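Long-range contacts in ochratoxinase (Aspergillus niger, PDB 4C65), which uses zinc to hydrolyse the amide bond of the mycotoxin ochratoxin A, releasing L-phenylalanine, and acts as a carboxypeptidase on C-terminal aromatic residues: residues 66-72 with 333-339; 109-115 with 134-139. One frame throughout, in Å; residues are numbered along the deposited sequence.

Contact 1. Residues 66-72 with 333-339; sequences WDCHMHF and LGTDTAP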
# COMPACT_ATOMS: atom_id res chain seq x y z
N TRP A 66 11.90 41.94 14.19
CA TRP A 66 11.97 40.53 13.84
C TRP A 66 11.68 39.68 15.07
O TRP A 66 12.03 40.05 16.19
CB TRP A 66 13.35 40.13 13.39
CG TRP A 66 13.70 40.47 11.99
CD1 TRP A 66 13.80 41.70 11.45
CD2 TRP A 66 14.13 39.55 10.98
NE1 TRP A 66 14.19 41.62 10.14
CE2 TRP A 66 14.40 40.30 9.83
CE3 TRP A 66 14.27 38.17 10.92
CZ2 TRP A 66 14.79 39.71 8.63
CZ3 TRP A 66 14.69 37.59 9.74
CH2 TRP A 66 14.95 38.37 8.61
N ASP A 67 11.01 38.55 14.87
CA ASP A 67 11.09 37.47 15.83
C ASP A 67 11.63 36.26 15.11
O ASP A 67 11.09 35.85 14.07
CB ASP A 67 9.75 37.17 16.47
CG ASP A 67 9.92 36.35 17.74
OD1 ASP A 67 10.15 35.10 17.62
OD2 ASP A 67 9.85 36.95 18.83
N CYS A 68 12.70 35.70 15.66
CA CYS A 68 13.43 34.64 15.01
C CYS A 68 13.05 33.24 15.46
O CYS A 68 13.71 32.27 15.09
CB CYS A 68 14.91 34.86 15.22
SG CYS A 68 15.48 36.43 14.51
N HIS A 69 12.01 33.13 16.27
CA HIS A 69 11.53 31.82 16.68
C HIS A 69 10.00 31.75 16.79
O HIS A 69 9.46 31.78 17.87
CB HIS A 69 12.16 31.38 18.00
CG HIS A 69 12.08 29.90 18.21
ND1 HIS A 69 13.18 29.15 18.55
CD2 HIS A 69 11.06 29.03 18.06
CE1 HIS A 69 12.82 27.88 18.63
NE2 HIS A 69 11.55 27.78 18.33
N MET A 70 9.34 31.64 15.65
CA MET A 70 7.89 31.53 15.59
C MET A 70 7.53 30.14 15.11
O MET A 70 8.36 29.44 14.56
CB MET A 70 7.32 32.57 14.64
CG MET A 70 7.67 34.03 15.00
SD MET A 70 7.19 34.48 16.67
CE MET A 70 5.41 34.47 16.46
N HIS A 71 6.31 29.70 15.38
CA HIS A 71 5.83 28.46 14.82
C HIS A 71 4.43 28.66 14.25
O HIS A 71 3.52 29.05 14.95
CB HIS A 71 5.91 27.29 15.80
CG HIS A 71 5.25 27.54 17.12
ND1 HIS A 71 5.97 27.64 18.30
CD2 HIS A 71 3.95 27.66 17.47
CE1 HIS A 71 5.13 27.83 19.31
NE2 HIS A 71 3.90 27.86 18.83
N PHE A 72 4.30 28.40 12.96
CA PHE A 72 3.10 28.64 12.24
C PHE A 72 2.22 27.41 12.32
O PHE A 72 2.05 26.67 11.36
CB PHE A 72 3.41 28.99 10.78
CG PHE A 72 3.71 30.46 10.56
CD1 PHE A 72 4.76 31.08 11.21
CD2 PHE A 72 2.95 31.20 9.66
CE1 PHE A 72 5.03 32.43 10.99
CE2 PHE A 72 3.22 32.53 9.45
CZ PHE A 72 4.28 33.15 10.11
N LEU A 333 16.62 37.85 18.84
CA LEU A 333 15.51 37.56 19.72
C LEU A 333 14.47 36.67 19.06
O LEU A 333 14.13 36.84 17.89
CB LEU A 333 14.81 38.85 20.21
CG LEU A 333 15.67 39.80 21.03
CD1 LEU A 333 14.82 40.88 21.65
CD2 LEU A 333 16.44 39.07 22.13
N GLY A 334 13.98 35.70 19.84
CA GLY A 334 12.93 34.80 19.43
C GLY A 334 12.12 34.46 20.64
O GLY A 334 12.64 34.41 21.74
N THR A 335 10.84 34.19 20.42
CA THR A 335 9.87 34.02 21.51
C THR A 335 9.42 32.57 21.70
O THR A 335 9.12 32.14 22.82
CB THR A 335 8.66 34.93 21.25
OG1 THR A 335 9.12 36.27 21.07
CG2 THR A 335 7.69 34.91 22.42
N ASP A 336 9.39 31.83 20.60
CA ASP A 336 8.83 30.48 20.54
C ASP A 336 7.34 30.53 20.80
O ASP A 336 6.84 30.00 21.79
CB ASP A 336 9.55 29.54 21.50
CG ASP A 336 9.37 28.07 21.12
OD1 ASP A 336 8.47 27.71 20.35
OD2 ASP A 336 10.15 27.26 21.63
N THR A 337 6.62 31.16 19.89
CA THR A 337 5.18 31.34 20.04
C THR A 337 4.50 31.37 18.66
O THR A 337 5.15 31.42 17.63
CB THR A 337 4.91 32.64 20.82
OG1 THR A 337 3.55 32.70 21.22
CG2 THR A 337 5.26 33.85 19.98
N ALA A 338 3.17 31.35 18.68
CA ALA A 338 2.37 31.48 17.46
C ALA A 338 2.40 32.92 16.97
O ALA A 338 2.54 33.85 17.76
CB ALA A 338 0.92 31.06 17.73
N PRO A 339 2.24 33.12 15.66
CA PRO A 339 2.08 34.48 15.08
C PRO A 339 1.02 35.31 15.77
O PRO A 339 -0.04 34.79 16.11
CB PRO A 339 1.65 34.19 13.65
CG PRO A 339 2.34 32.88 13.34
CD PRO A 339 2.33 32.09 14.61
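His69 and Asp336 both carry CG anti to the backbone N (chi1 near -160° in each), and their side chains run side by side, the carboxylate stacked over the imidazole with the two planes 29° apart. The site is the metal centre of an amidohydrolase TIM barrel: His69 and His71, from the HxH sequence at the end of the first barrel strand, bind zinc, and Asp336, in the loop after strand 331-332, is an active-site residue. The ring of His71 meets Asp336 differently, edge-on, with ND1 making a weak bond to OD1 at 3.2 Å. The backbone of Asp336 is tied down as well, its N donating to His69 O at 2.7 Å.

Upstream, the carboxylate of Asp67 receives Thr335 with both oxygens. OD1 takes Thr335 N on its syn lone pair and also His69 N, closing an Asx turn, while OD2 lies 2.5 Å from Thr335 OG1, a hydrogen bond modelled so short that its length is doubtful. His69 ND1 is hydrogen-bonded to Glu264, which would restrain the turn of that ring. At the far end Pro339 lies on Phe72, its CG over the centre of the ring and 3.6 Å from the centroid.

Contact 2. Residues 109-115 with 134-139; sequences YTSYRDL and PNVYSS
Tyr112, midway along strand 109-114, meets Pro134, which immediately precedes the parallel strand 135-138; the axes of the two strands come within 4.5 Å at an angle of 18°. From Tyr112 CB, 4.0 Å from Asn135 O, the side chain leaves with CG beside the backbone N (chi1 -91°), which carries the ring across Pro134. CG, CD2 and CE2 all lie against Pro134 CG, and CD2 is the nearest at 3.7 Å. This methylene sits over one face, displaced toward the rim, in a CH-pi contact. At the tip, OH is bonded to the backbone N of Gly340.

Between the strands the backbone bonds alternate in parallel fashion: Tyr112 receives from Tyr137 N and donates to Asn135 O, and Asp114 likewise donates to Tyr137 O and receives from Ser139 N. At the N-terminal end of strand 135-138 Thr110 O accepts Asn135 N, with Asn135 ND2 adding a weak bond at 3.1 Å.

Ser111, Arg113, Asn135 and Tyr137 share one face of the sheet. There a water 2.8 Å from Ser111 OG lies near the ring plane of Tyr137, at its edge; its link to Tyr137 OH is modelled too short to be certain. The end of Arg113 leads away from strand 135-138, NE to Cys68 O and NH2 to Glu264 in a salt bridge. On the other face Ser138 OG donates to Asp114 OD2 at 2.6 Å, approaching on the anti side and 33° out of the carboxylate plane, while OD1 of this buried aspartate accepts from Phe72 N and Ala116 N. Strand 109-114, helix 119-127, on which Val136 packs through Ala123 and Ile126, and strand 135-138 form a beta-alpha-beta unit, the building block of the TIM barrel.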
# COMPACT_ATOMS: atom_id res chain seq x y z
N TYR A 109 5.93 44.03 13.88
CA TYR A 109 6.76 42.91 13.47
C TYR A 109 6.66 42.70 11.96
O TYR A 109 5.62 42.23 11.49
CB TYR A 109 6.39 41.65 14.28
CG TYR A 109 6.99 41.70 15.68
CD1 TYR A 109 6.41 42.48 16.69
CD2 TYR A 109 8.17 41.00 15.97
CE1 TYR A 109 6.99 42.56 17.94
CE2 TYR A 109 8.74 41.06 17.23
CZ TYR A 109 8.16 41.87 18.20
OH TYR A 109 8.73 41.92 19.46
N THR A 110 7.72 43.07 11.24
CA THR A 110 7.72 43.00 9.80
C THR A 110 8.45 41.77 9.23
O THR A 110 8.43 41.53 8.03
CB THR A 110 8.27 44.29 9.19
OG1 THR A 110 9.60 44.52 9.65
CG2 THR A 110 7.41 45.47 9.59
N SER A 111 9.11 41.02 10.10
CA SER A 111 9.71 39.75 9.72
C SER A 111 9.57 38.72 10.84
O SER A 111 9.73 39.05 12.01
CB SER A 111 11.21 39.91 9.34
OG SER A 111 11.37 40.59 8.09
N TYR A 112 9.29 37.49 10.43
CA TYR A 112 9.19 36.35 11.29
C TYR A 112 10.02 35.20 10.70
O TYR A 112 9.98 34.95 9.52
CB TYR A 112 7.75 35.87 11.33
CG TYR A 112 6.81 36.42 12.39
CD1 TYR A 112 7.26 37.21 13.45
CD2 TYR A 112 5.46 36.06 12.38
CE1 TYR A 112 6.37 37.65 14.42
CE2 TYR A 112 4.59 36.48 13.35
CZ TYR A 112 5.03 37.29 14.35
OH TYR A 112 4.14 37.67 15.31
N ARG A 113 10.78 34.51 11.56
CA ARG A 113 11.35 33.22 11.20
C ARG A 113 10.52 32.11 11.83
O ARG A 113 10.53 31.92 13.05
CB ARG A 113 12.82 33.12 11.62
CG ARG A 113 13.54 31.92 10.99
CD ARG A 113 15.00 31.84 11.40
NE ARG A 113 15.15 31.65 12.84
CZ ARG A 113 16.24 31.20 13.45
NH1 ARG A 113 17.33 30.86 12.77
NH2 ARG A 113 16.25 31.08 14.77
N ASP A 114 9.77 31.42 10.97
CA ASP A 114 8.95 30.27 11.32
C ASP A 114 9.86 29.04 11.38
O ASP A 114 10.55 28.74 10.40
CB ASP A 114 7.88 30.07 10.25
CG ASP A 114 7.13 28.79 10.40
OD1 ASP A 114 6.87 28.35 11.53
OD2 ASP A 114 6.72 28.25 9.36
N LEU A 115 9.83 28.32 12.49
CA LEU A 115 10.71 27.16 12.68
C LEU A 115 9.98 25.82 12.80
O LEU A 115 10.61 24.77 12.96
CB LEU A 115 11.59 27.40 13.89
CG LEU A 115 12.60 28.52 13.74
CD1 LEU A 115 13.40 28.65 15.03
CD2 LEU A 115 13.54 28.25 12.56
N PRO A 134 3.97 39.69 8.27
CA PRO A 134 5.39 39.93 8.11
C PRO A 134 5.98 39.15 6.94
O PRO A 134 5.32 38.26 6.39
CB PRO A 134 5.99 39.42 9.41
CG PRO A 134 4.84 39.07 10.29
CD PRO A 134 3.64 38.92 9.46
N ASN A 135 7.19 39.54 6.53
CA ASN A 135 8.00 38.68 5.73
C ASN A 135 8.15 37.40 6.51
O ASN A 135 8.54 37.44 7.69
CB ASN A 135 9.36 39.31 5.50
CG ASN A 135 9.28 40.51 4.58
OD1 ASN A 135 9.02 40.36 3.40
ND2 ASN A 135 9.53 41.69 5.12
N VAL A 136 7.84 36.27 5.88
CA VAL A 136 7.98 34.99 6.55
C VAL A 136 9.16 34.21 5.97
O VAL A 136 9.23 33.97 4.78
CB VAL A 136 6.69 34.15 6.43
CG1 VAL A 136 6.87 32.78 7.08
CG2 VAL A 136 5.52 34.89 7.07
N TYR A 137 10.12 33.86 6.82
CA TYR A 137 11.17 32.95 6.46
C TYR A 137 10.90 31.67 7.22
O TYR A 137 11.03 31.63 8.45
CB TYR A 137 12.55 33.52 6.83
CG TYR A 137 12.81 34.85 6.23
CD1 TYR A 137 12.33 35.99 6.82
CD2 TYR A 137 13.54 34.97 5.07
CE1 TYR A 137 12.56 37.24 6.26
CE2 TYR A 137 13.78 36.20 4.49
CZ TYR A 137 13.28 37.34 5.09
OH TYR A 137 13.53 38.57 4.52
N SER A 138 10.50 30.63 6.50
CA SER A 138 10.03 29.43 7.13
C SER A 138 10.98 28.27 6.91
O SER A 138 11.62 28.16 5.87
CB SER A 138 8.64 29.07 6.59
OG SER A 138 8.13 27.89 7.18
N SER A 139 11.05 27.40 7.91
CA SER A 139 11.80 26.16 7.83
C SER A 139 10.99 25.04 7.15
O SER A 139 11.54 23.97 6.85
CB SER A 139 12.16 25.72 9.24
OG SER A 139 10.96 25.55 9.97
O HOH W 1 13.08 40.53 5.89

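In the fold
Contacts 1 and 2 have centres about 8 Å apart and both reach the same sheet, in which strands 60-67 and 109-114 are neighbours; along the chain contact 2 is nested inside the loop that contact 1 closes. Two polar links join them: Cys68 O lies 2.7 Å from Arg113 NE, and Met70 O lies 2.8 Å from Leu115 N, both probable hydrogen bonds. Contact 1 supplies His69 and His71 to the first zinc ion and brings Asp336 about 3 Å, side chain to side chain, from His265, a ligand of the second. Contact 2 flanks the site: the side chain of Ser139 is about 4 Å from that of Lys204, which binds both zinc ions.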